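Local coordinates for sporozoite surface protein 2 (Plasmodium vivax, PDB 4HQO) that probably serves as an adhesive surface receptor in sporozoite gliding motility, this chain holding its metal-binding von Willebrand factor A and thrombospondin type 1 domains, at residues A[63-68]-A[103-108]; A[110-115]-A[148-153]. The protein carries 4 engineered substitutions. All blocks are in the same frame, centred on the assembly; numbering follows the deposited sequence.

Contacts 1 and 2 follow one another along helix 105-117 of the von Willebrand factor A domain, their centres about 15 Å apart. Contact 1 packs the start of that helix on the end of strand 58-65 and contains T103, a ligand of the magnesium ion. Contact 2 takes the next turns of the same helix and lays them beside helix 140-152, away from the annotated sites. The two contacts meet where N63 ND2 of 63-68 packs 3.7 Å from E111 CG of 110-115. Helix 105-117 is thus held by strand 58-65 under its first turn and by a neighbouring helix farther along, with the metal near its N-terminal end.

Contact 1: A[63-68]-A[103-108]; sequences NLFGSY and TSMTAA. Engineered in segment 63-68: S67 (natural residue Asn). Engineered in segment 103-108: S104 (natural residue Asn). With MG (magnesium ion), chain E.
The ring of F65 lies beneath the start of helix 105-117, turned inward by a first torsion that wedges CG between the backbone N and C, a sterically tight setting (chi1 63°). Three side chains meet it from different directions. The methyl CG2 of T103 comes in at the ring edge, near its plane, 3.6 Å from F65 CE2. A108 CB approaches obliquely one helical turn on, 3.6 Å from F65 CD1, while M105 brings its CB to 3.8 Å from F65 CE2. CG of M105 stands anti to its backbone N, so the sulfur stands off from the ring, and a bend at chi3 (-61°) turns the terminal methyl partly back.

Beyond the strand, the carbonyl of G66 turns to the helix start and is gripped twice by S104, an engineered residue. S104 N donates to G66 O at 2.7 Å, and S104 OG donates to the same G66 O at 2.9 Å; both donors lie in the carbonyl plane. The serine OG sits beside its own backbone N, which lets one residue supply both bonds. S104 holds the N-cap position, but its OG makes no capping bond to the helix; it centres an inverse gamma turn, closed by M105 N bonding to T103 O.

T103 splits its two branches: CG2 goes to the aromatic ring, whereas OG1 binds magnesium at 2.2 Å. S28, S30 and three waters complete the coordination, as in the metal-ion-dependent adhesion site of A domains. The same threonine therefore joins the metal site to the hydrophobic core.

In the fold, strand 58-65 runs between 69-73 and 19-26 in the central sheet. The helix start also reaches past it: T103 touches D26 of strand 19-26, and M105 touches P137 and L131 and T133 of strand 126-133.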
ATOM      1  N   ASN A  63     -12.895  -6.672   3.371  1.00 27.68           N
ATOM      2  CA  ASN A  63     -13.996  -7.182   2.568  1.00 23.80           C
ATOM      3  C   ASN A  63     -14.439  -8.529   3.104  1.00 27.38           C
ATOM      4  O   ASN A  63     -13.611  -9.396   3.424  1.00 32.20           O
ATOM      5  CB  ASN A  63     -13.564  -7.352   1.100  1.00 30.25           C
ATOM      6  CG  ASN A  63     -14.741  -7.489   0.158  1.00 46.65           C
ATOM      7  OD1 ASN A  63     -15.425  -8.518   0.140  1.00 48.11           O
ATOM      8  ND2 ASN A  63     -14.983  -6.452  -0.637  1.00 47.24           N
ATOM      9  N   LEU A  64     -15.748  -8.711   3.172  1.00 26.06           N
ATOM     10  CA  LEU A  64     -16.331  -9.977   3.580  1.00 23.13           C
ATOM     11  C   LEU A  64     -16.924 -10.656   2.346  1.00 27.16           C
ATOM     12  O   LEU A  64     -17.813 -10.102   1.690  1.00 25.50           O
ATOM     13  CB  LEU A  64     -17.442  -9.722   4.596  1.00 23.41           C
ATOM     14  CG  LEU A  64     -18.155 -10.960   5.152  1.00 25.21           C
ATOM     15  CD1 LEU A  64     -17.212 -11.753   6.038  1.00 26.91           C
ATOM     16  CD2 LEU A  64     -19.374 -10.538   5.936  1.00 23.99           C
ATOM     17  N   PHE A  65     -16.450 -11.850   2.011  1.00 24.15           N
ATOM     18  CA  PHE A  65     -17.007 -12.514   0.836  1.00 23.66           C
ATOM     19  C   PHE A  65     -17.710 -13.835   1.145  1.00 30.01           C
ATOM     20  O   PHE A  65     -17.276 -14.618   1.985  1.00 34.22           O
ATOM     21  CB  PHE A  65     -15.966 -12.679  -0.275  1.00 25.17           C
ATOM     22  CG  PHE A  65     -14.798 -13.561   0.088  1.00 27.92           C
ATOM     23  CD1 PHE A  65     -13.681 -13.033   0.731  1.00 25.57           C
ATOM     24  CD2 PHE A  65     -14.799 -14.908  -0.254  1.00 25.82           C
ATOM     25  CE1 PHE A  65     -12.591 -13.841   1.046  1.00 22.82           C
ATOM     26  CE2 PHE A  65     -13.711 -15.729   0.053  1.00 19.66           C
ATOM     27  CZ  PHE A  65     -12.603 -15.192   0.703  1.00 22.44           C
ATOM     28  N   GLY A  66     -18.823 -14.050   0.462  1.00 27.71           N
ATOM     29  CA  GLY A  66     -19.645 -15.222   0.660  1.00 28.14           C
ATOM     30  C   GLY A  66     -20.430 -15.375  -0.615  1.00 33.12           C
ATOM     31  O   GLY A  66     -19.830 -15.398  -1.684  1.00 29.24           O
ATOM     32  N   SER A  67     -21.756 -15.459  -0.513  1.00 30.48           N
ATOM     33  CA  SER A  67     -22.610 -15.488  -1.702  1.00 37.97           C
ATOM     34  C   SER A  67     -22.437 -14.197  -2.478  1.00 29.60           C
ATOM     35  O   SER A  67     -22.530 -14.170  -3.705  1.00 32.57           O
ATOM     36  CB  SER A  67     -24.089 -15.649  -1.315  1.00 38.38           C
ATOM     37  OG  SER A  67     -24.390 -16.996  -1.001  1.00 53.85           O
ATOM     38  N   TYR A  68     -22.208 -13.122  -1.734  1.00 30.07           N
ATOM     39  CA  TYR A  68     -22.017 -11.797  -2.302  1.00 27.49           C
ATOM     40  C   TYR A  68     -20.693 -11.281  -1.736  1.00 25.66           C
ATOM     41  O   TYR A  68     -19.995 -12.023  -1.048  1.00 31.26           O
ATOM     42  CB  TYR A  68     -23.185 -10.901  -1.878  1.00 30.51           C
ATOM     43  CG  TYR A  68     -23.486  -9.776  -2.837  1.00 37.23           C
ATOM     44  CD1 TYR A  68     -23.671 -10.025  -4.198  1.00 36.42           C
ATOM     45  CD2 TYR A  68     -23.602  -8.464  -2.383  1.00 30.22           C
ATOM     46  CE1 TYR A  68     -23.959  -8.996  -5.076  1.00 34.65           C
ATOM     47  CE2 TYR A  68     -23.881  -7.420  -3.253  1.00 33.43           C
ATOM     48  CZ  TYR A  68     -24.057  -7.692  -4.600  1.00 47.47           C
ATOM     49  OH  TYR A  68     -24.343  -6.658  -5.465  1.00 44.16           O
ATOM     50  N   THR A 103     -18.981 -18.915  -2.120  1.00 32.75           N
ATOM     51  CA  THR A 103     -17.685 -18.306  -1.810  1.00 33.80           C
ATOM     52  C   THR A 103     -17.144 -17.443  -2.956  1.00 32.60           C
ATOM     53  O   THR A 103     -16.388 -17.925  -3.800  1.00 30.19           O
ATOM     54  CB  THR A 103     -16.655 -19.400  -1.475  1.00 32.71           C
ATOM     55  OG1 THR A 103     -17.256 -20.368  -0.606  1.00 40.86           O
ATOM     56  CG2 THR A 103     -15.417 -18.800  -0.809  1.00 24.98           C
ATOM     57  N   SER A 104     -17.541 -16.174  -2.979  1.00 28.32           N
ATOM     58  CA  SER A 104     -17.136 -15.246  -4.031  1.00 32.35           C
ATOM     59  C   SER A 104     -15.681 -14.773  -3.884  1.00 32.11           C
ATOM     60  O   SER A 104     -15.409 -13.577  -3.716  1.00 24.82           O
ATOM     61  CB  SER A 104     -18.069 -14.041  -4.035  1.00 31.42           C
ATOM     62  OG  SER A 104     -19.375 -14.420  -4.419  1.00 41.53           O
ATOM     63  N   MET A 105     -14.741 -15.705  -3.963  1.00 27.72           N
ATOM     64  CA  MET A 105     -13.348 -15.368  -3.666  1.00 28.48           C
ATOM     65  C   MET A 105     -12.715 -14.527  -4.781  1.00 31.20           C
ATOM     66  O   MET A 105     -11.957 -13.599  -4.516  1.00 31.48           O
ATOM     67  CB  MET A 105     -12.532 -16.639  -3.420  1.00 26.22           C
ATOM     68  CG  MET A 105     -11.077 -16.385  -3.098  1.00 26.97           C
ATOM     69  SD  MET A 105     -10.121 -17.903  -2.989  1.00 30.99           S
ATOM     70  CE  MET A 105     -10.963 -18.715  -1.631  1.00 25.81           C
ATOM     71  N   THR A 106     -13.035 -14.859  -6.025  1.00 28.40           N
ATOM     72  CA  THR A 106     -12.518 -14.127  -7.180  1.00 26.08           C
ATOM     73  C   THR A 106     -13.006 -12.678  -7.132  1.00 34.01           C
ATOM     74  O   THR A 106     -12.238 -11.755  -7.371  1.00 30.03           O
ATOM     75  CB  THR A 106     -12.966 -14.787  -8.496  1.00 24.83           C
ATOM     76  OG1 THR A 106     -12.381 -16.092  -8.596  1.00 34.78           O
ATOM     77  CG2 THR A 106     -12.575 -13.929  -9.726  1.00 24.73           C
ATOM     78  N   ALA A 107     -14.281 -12.480  -6.807  1.00 27.64           N
ATOM     79  CA  ALA A 107     -14.840 -11.127  -6.719  1.00 28.46           C
ATOM     80  C   ALA A 107     -14.185 -10.272  -5.617  1.00 23.93           C
ATOM     81  O   ALA A 107     -13.964  -9.076  -5.801  1.00 33.96           O
ATOM     82  CB  ALA A 107     -16.369 -11.177  -6.551  1.00 26.51           C
ATOM     83  N   ALA A 108     -13.855 -10.884  -4.485  1.00 26.67           N
ATOM     84  CA  ALA A 108     -13.179 -10.150  -3.409  1.00 24.68           C
ATOM     85  C   ALA A 108     -11.778  -9.709  -3.846  1.00 34.83           C
ATOM     86  O   ALA A 108     -11.372  -8.565  -3.627  1.00 27.56           O
ATOM     87  CB  ALA A 108     -13.104 -11.002  -2.147  1.00 24.79           C
TER
HETATM   88 MG    MG E 301     -17.284 -21.776   1.085  1.00 56.81          MG
HETATM   89  O   HOH W   1     -15.226 -21.135   1.232  1.00 36.80           O
HETATM   90  O   HOH W   2     -17.302 -23.239  -0.458  1.00 47.78           O
HETATM   91  O   HOH W   3     -19.381 -22.373   1.195  1.00 36.68           O

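Contact 2: A[110-115]-A[148-153]; sequences DEVQKH and NKLKQR
Helices 110-115 and 148-152 run side by side, roughly parallel, their segment axes 10.2 Å apart at closest approach and inclined by 31°. The backbones come nearest at Q113 and L150, with CA atoms 6.7 Å apart, and R153 closes segment 148-153.

Q113 carries much of the contact. Its chain is bent at chi2 (-86°), which brings the terminal amide against the neighbouring helix. The two ends of this amide have different partners. Q113 NE2 packs against the aliphatic part of K149, 3.6 Å from K149 CB. Q113 OE1 accepts a hydrogen bond of 2.8 Å from R153 NH1, well short of straight. That donor stands above the carbonyl plane of Q113, whereas OE1 lies close to the plane of the guanidinium, at its edge. Amide and guanidinium planes are turned 78° apart, so the groups meet almost perpendicularly and do not stack. A bend at chi3 of R153 carries the guanidinium back to the glutamine.

On the buried side of this polar pair, L150 directs CD2 into the interface. L150 CD2 lies 3.8 Å from V112 CG1, the two side chains crossing at about a right angle. The same L150 CD2 is 3.6 Å from Q113 OE1. L109 and L116 of helix 105-117 also touch L150 and extend the apolar layer. K149 brings CB and CD against Q113 NE2, and its extended chain then leads the amine away.

Chemically, the contact is graded from a buried V112-L150 pair to a polar outer border. R153 NH1 bonds to N117 OD1 as well, so one nitrogen joins two side chains of helix 105-117. The positive guanidinium thus meets neutral amide oxygens at NH1, an interaction that is probably partly charge-dipole, and no salt bridge joins the two segments.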
ATOM      1  N   ASP A 110     -10.834  -9.326  -6.873  1.00 29.00           N
ATOM      2  CA  ASP A 110     -11.045  -8.335  -7.922  1.00 21.95           C
ATOM      3  C   ASP A 110     -11.235  -6.922  -7.372  1.00 31.05           C
ATOM      4  O   ASP A 110     -10.944  -5.941  -8.055  1.00 34.35           O
ATOM      5  CB  ASP A 110     -12.246  -8.700  -8.785  1.00 30.35           C
ATOM      6  CG  ASP A 110     -11.844  -9.373 -10.072  1.00 55.90           C
ATOM      7  OD1 ASP A 110     -10.754  -9.046 -10.597  1.00 60.25           O
ATOM      8  OD2 ASP A 110     -12.618 -10.228 -10.553  1.00 70.44           O
ATOM      9  N   GLU A 111     -11.753  -6.815  -6.154  1.00 27.61           N
ATOM     10  CA  GLU A 111     -11.857  -5.504  -5.518  1.00 37.15           C
ATOM     11  C   GLU A 111     -10.469  -4.883  -5.364  1.00 28.59           C
ATOM     12  O   GLU A 111     -10.285  -3.682  -5.579  1.00 36.05           O
ATOM     13  CB  GLU A 111     -12.567  -5.590  -4.163  1.00 29.35           C
ATOM     14  CG  GLU A 111     -14.003  -6.099  -4.233  1.00 44.84           C
ATOM     15  CD  GLU A 111     -14.993  -5.105  -4.833  1.00 51.85           C
ATOM     16  OE1 GLU A 111     -16.211  -5.358  -4.725  1.00 70.52           O
ATOM     17  OE2 GLU A 111     -14.578  -4.076  -5.402  1.00 54.44           O
ATOM     18  N   VAL A 112      -9.483  -5.712  -5.029  1.00 25.94           N
ATOM     19  CA  VAL A 112      -8.111  -5.221  -4.926  1.00 24.52           C
ATOM     20  C   VAL A 112      -7.596  -4.749  -6.268  1.00 36.12           C
ATOM     21  O   VAL A 112      -6.967  -3.691  -6.347  1.00 39.15           O
ATOM     22  CB  VAL A 112      -7.154  -6.270  -4.342  1.00 33.46           C
ATOM     23  CG1 VAL A 112      -5.778  -5.648  -4.103  1.00 34.33           C
ATOM     24  CG2 VAL A 112      -7.713  -6.805  -3.036  1.00 27.98           C
ATOM     25  N   GLN A 113      -7.876  -5.523  -7.323  1.00 29.23           N
ATOM     26  CA  GLN A 113      -7.518  -5.133  -8.685  1.00 30.51           C
ATOM     27  C   GLN A 113      -8.072  -3.765  -9.004  1.00 33.60           C
ATOM     28  O   GLN A 113      -7.378  -2.916  -9.557  1.00 33.87           O
ATOM     29  CB  GLN A 113      -8.108  -6.114  -9.699  1.00 35.88           C
ATOM     30  CG  GLN A 113      -7.354  -7.395  -9.814  1.00 35.96           C
ATOM     31  CD  GLN A 113      -6.207  -7.280 -10.784  1.00 48.36           C
ATOM     32  OE1 GLN A 113      -5.245  -6.545 -10.549  1.00 45.77           O
ATOM     33  NE2 GLN A 113      -6.304  -8.000 -11.891  1.00 42.87           N
ATOM     34  N   LYS A 114      -9.347  -3.577  -8.671  1.00 28.35           N
ATOM     35  CA  LYS A 114     -10.048  -2.323  -8.931  1.00 38.56           C
ATOM     36  C   LYS A 114      -9.365  -1.133  -8.229  1.00 31.86           C
ATOM     37  O   LYS A 114      -9.318  -0.028  -8.767  1.00 33.42           O
ATOM     38  CB  LYS A 114     -11.495  -2.464  -8.463  1.00 42.71           C
ATOM     39  CG  LYS A 114     -12.502  -1.569  -9.143  1.00 62.39           C
ATOM     40  CD  LYS A 114     -13.912  -1.930  -8.661  1.00 69.35           C
ATOM     41  CE  LYS A 114     -14.186  -3.431  -8.811  1.00 67.85           C
ATOM     42  NZ  LYS A 114     -15.527  -3.838  -8.297  1.00 66.16           N
ATOM     43  N   HIS A 115      -8.840  -1.362  -7.029  1.00 29.15           N
ATOM     44  CA  HIS A 115      -8.113  -0.307  -6.317  1.00 30.85           C
ATOM     45  C   HIS A 115      -6.909   0.139  -7.124  1.00 35.77           C
ATOM     46  O   HIS A 115      -6.699   1.339  -7.338  1.00 33.90           O
ATOM     47  CB  HIS A 115      -7.650  -0.788  -4.940  1.00 27.22           C
ATOM     48  CG  HIS A 115      -8.687  -0.647  -3.866  1.00 31.78           C
ATOM     49  ND1 HIS A 115      -9.792  -1.469  -3.784  1.00 37.21           N
ATOM     50  CD2 HIS A 115      -8.777   0.215  -2.828  1.00 39.49           C
ATOM     51  CE1 HIS A 115     -10.519  -1.112  -2.740  1.00 37.49           C
ATOM     52  NE2 HIS A 115      -9.928  -0.092  -2.142  1.00 31.07           N
ATOM     53  N   ASN A 148      -2.897 -14.415  -9.324  1.00 37.54           N
ATOM     54  CA  ASN A 148      -1.703 -14.357 -10.137  1.00 33.47           C
ATOM     55  C   ASN A 148      -1.516 -12.987 -10.786  1.00 40.45           C
ATOM     56  O   ASN A 148      -0.406 -12.484 -10.847  1.00 35.24           O
ATOM     57  CB  ASN A 148      -1.714 -15.469 -11.189  1.00 41.92           C
ATOM     58  CG  ASN A 148      -1.199 -16.787 -10.648  1.00 68.99           C
ATOM     59  OD1 ASN A 148      -0.507 -16.824  -9.631  1.00 81.00           O
ATOM     60  ND2 ASN A 148      -1.536 -17.881 -11.326  1.00 85.56           N
ATOM     61  N   LYS A 149      -2.602 -12.386 -11.265  1.00 32.10           N
ATOM     62  CA  LYS A 149      -2.535 -11.046 -11.835  1.00 41.73           C
ATOM     63  C   LYS A 149      -2.102 -10.023 -10.783  1.00 38.22           C
ATOM     64  O   LYS A 149      -1.347  -9.107 -11.075  1.00 44.92           O
ATOM     65  CB  LYS A 149      -3.882 -10.641 -12.431  1.00 38.88           C
ATOM     66  CG  LYS A 149      -4.216 -11.343 -13.735  1.00 46.35           C
ATOM     67  CD  LYS A 149      -5.565 -10.900 -14.262  1.00 52.56           C
ATOM     68  CE  LYS A 149      -5.873 -11.542 -15.612  1.00 63.37           C
ATOM     69  NZ  LYS A 149      -7.236 -11.178 -16.089  1.00 68.26           N
ATOM     70  N   LEU A 150      -2.588 -10.181  -9.562  1.00 33.14           N
ATOM     71  CA  LEU A 150      -2.208  -9.288  -8.478  1.00 32.06           C
ATOM     72  C   LEU A 150      -0.694  -9.359  -8.197  1.00 38.45           C
ATOM     73  O   LEU A 150      -0.020  -8.332  -8.088  1.00 36.28           O
ATOM     74  CB  LEU A 150      -3.024  -9.606  -7.229  1.00 26.17           C
ATOM     75  CG  LEU A 150      -4.479  -9.119  -7.262  1.00 32.58           C
ATOM     76  CD1 LEU A 150      -5.279  -9.740  -6.149  1.00 27.31           C
ATOM     77  CD2 LEU A 150      -4.552  -7.609  -7.145  1.00 29.78           C
ATOM     78  N   LYS A 151      -0.170 -10.576  -8.110  1.00 30.56           N
ATOM     79  CA  LYS A 151       1.245 -10.799  -7.864  1.00 39.92           C
ATOM     80  C   LYS A 151       2.110 -10.188  -8.952  1.00 47.69           C
ATOM     81  O   LYS A 151       3.184  -9.657  -8.665  1.00 44.07           O
ATOM     82  CB  LYS A 151       1.524 -12.296  -7.728  1.00 35.76           C
ATOM     83  CG  LYS A 151       0.772 -12.931  -6.542  1.00 40.88           C
ATOM     84  CD  LYS A 151       1.168 -14.392  -6.369  1.00 49.55           C
ATOM     85  CE  LYS A 151       0.315 -15.096  -5.325  1.00 45.97           C
ATOM     86  NZ  LYS A 151       0.793 -16.500  -5.107  1.00 44.71           N
ATOM     87  N   GLN A 152       1.629 -10.249 -10.194  1.00 43.13           N
ATOM     88  CA  GLN A 152       2.350  -9.688 -11.333  1.00 45.67           C
ATOM     89  C   GLN A 152       2.438  -8.171 -11.257  1.00 44.37           C
ATOM     90  O   GLN A 152       3.271  -7.557 -11.921  1.00 50.05           O
ATOM     91  CB  GLN A 152       1.692 -10.095 -12.658  1.00 48.46           C
ATOM     92  CG  GLN A 152       2.118 -11.457 -13.178  1.00 63.77           C
ATOM     93  CD  GLN A 152       1.324 -11.891 -14.404  1.00 81.80           C
ATOM     94  OE1 GLN A 152       0.323 -11.268 -14.768  1.00 76.28           O
ATOM     95  NE2 GLN A 152       1.771 -12.966 -15.045  1.00 93.99           N
ATOM     96  N   ARG A 153       1.565  -7.567 -10.459  1.00 40.00           N
ATOM     97  CA  ARG A 153       1.577  -6.122 -10.275  1.00 46.20           C
ATOM     98  C   ARG A 153       2.242  -5.758  -8.958  1.00 40.24           C
ATOM     99  O   ARG A 153       1.940  -4.711  -8.393  1.00 45.66           O
ATOM    100  CB  ARG A 153       0.150  -5.569 -10.260  1.00 41.85           C
ATOM    101  CG  ARG A 153      -0.702  -5.980 -11.430  1.00 56.34           C
ATOM    102  CD  ARG A 153      -2.127  -5.501 -11.224  1.00 54.31           C
ATOM    103  NE  ARG A 153      -2.262  -4.092 -11.570  1.00 53.09           N
ATOM    104  CZ  ARG A 153      -3.413  -3.502 -11.861  1.00 47.55           C
ATOM    105  NH1 ARG A 153      -4.542  -4.198 -11.839  1.00 43.53           N
ATOM    106  NH2 ARG A 153      -3.434  -2.215 -12.174  1.00 44.77           N
TER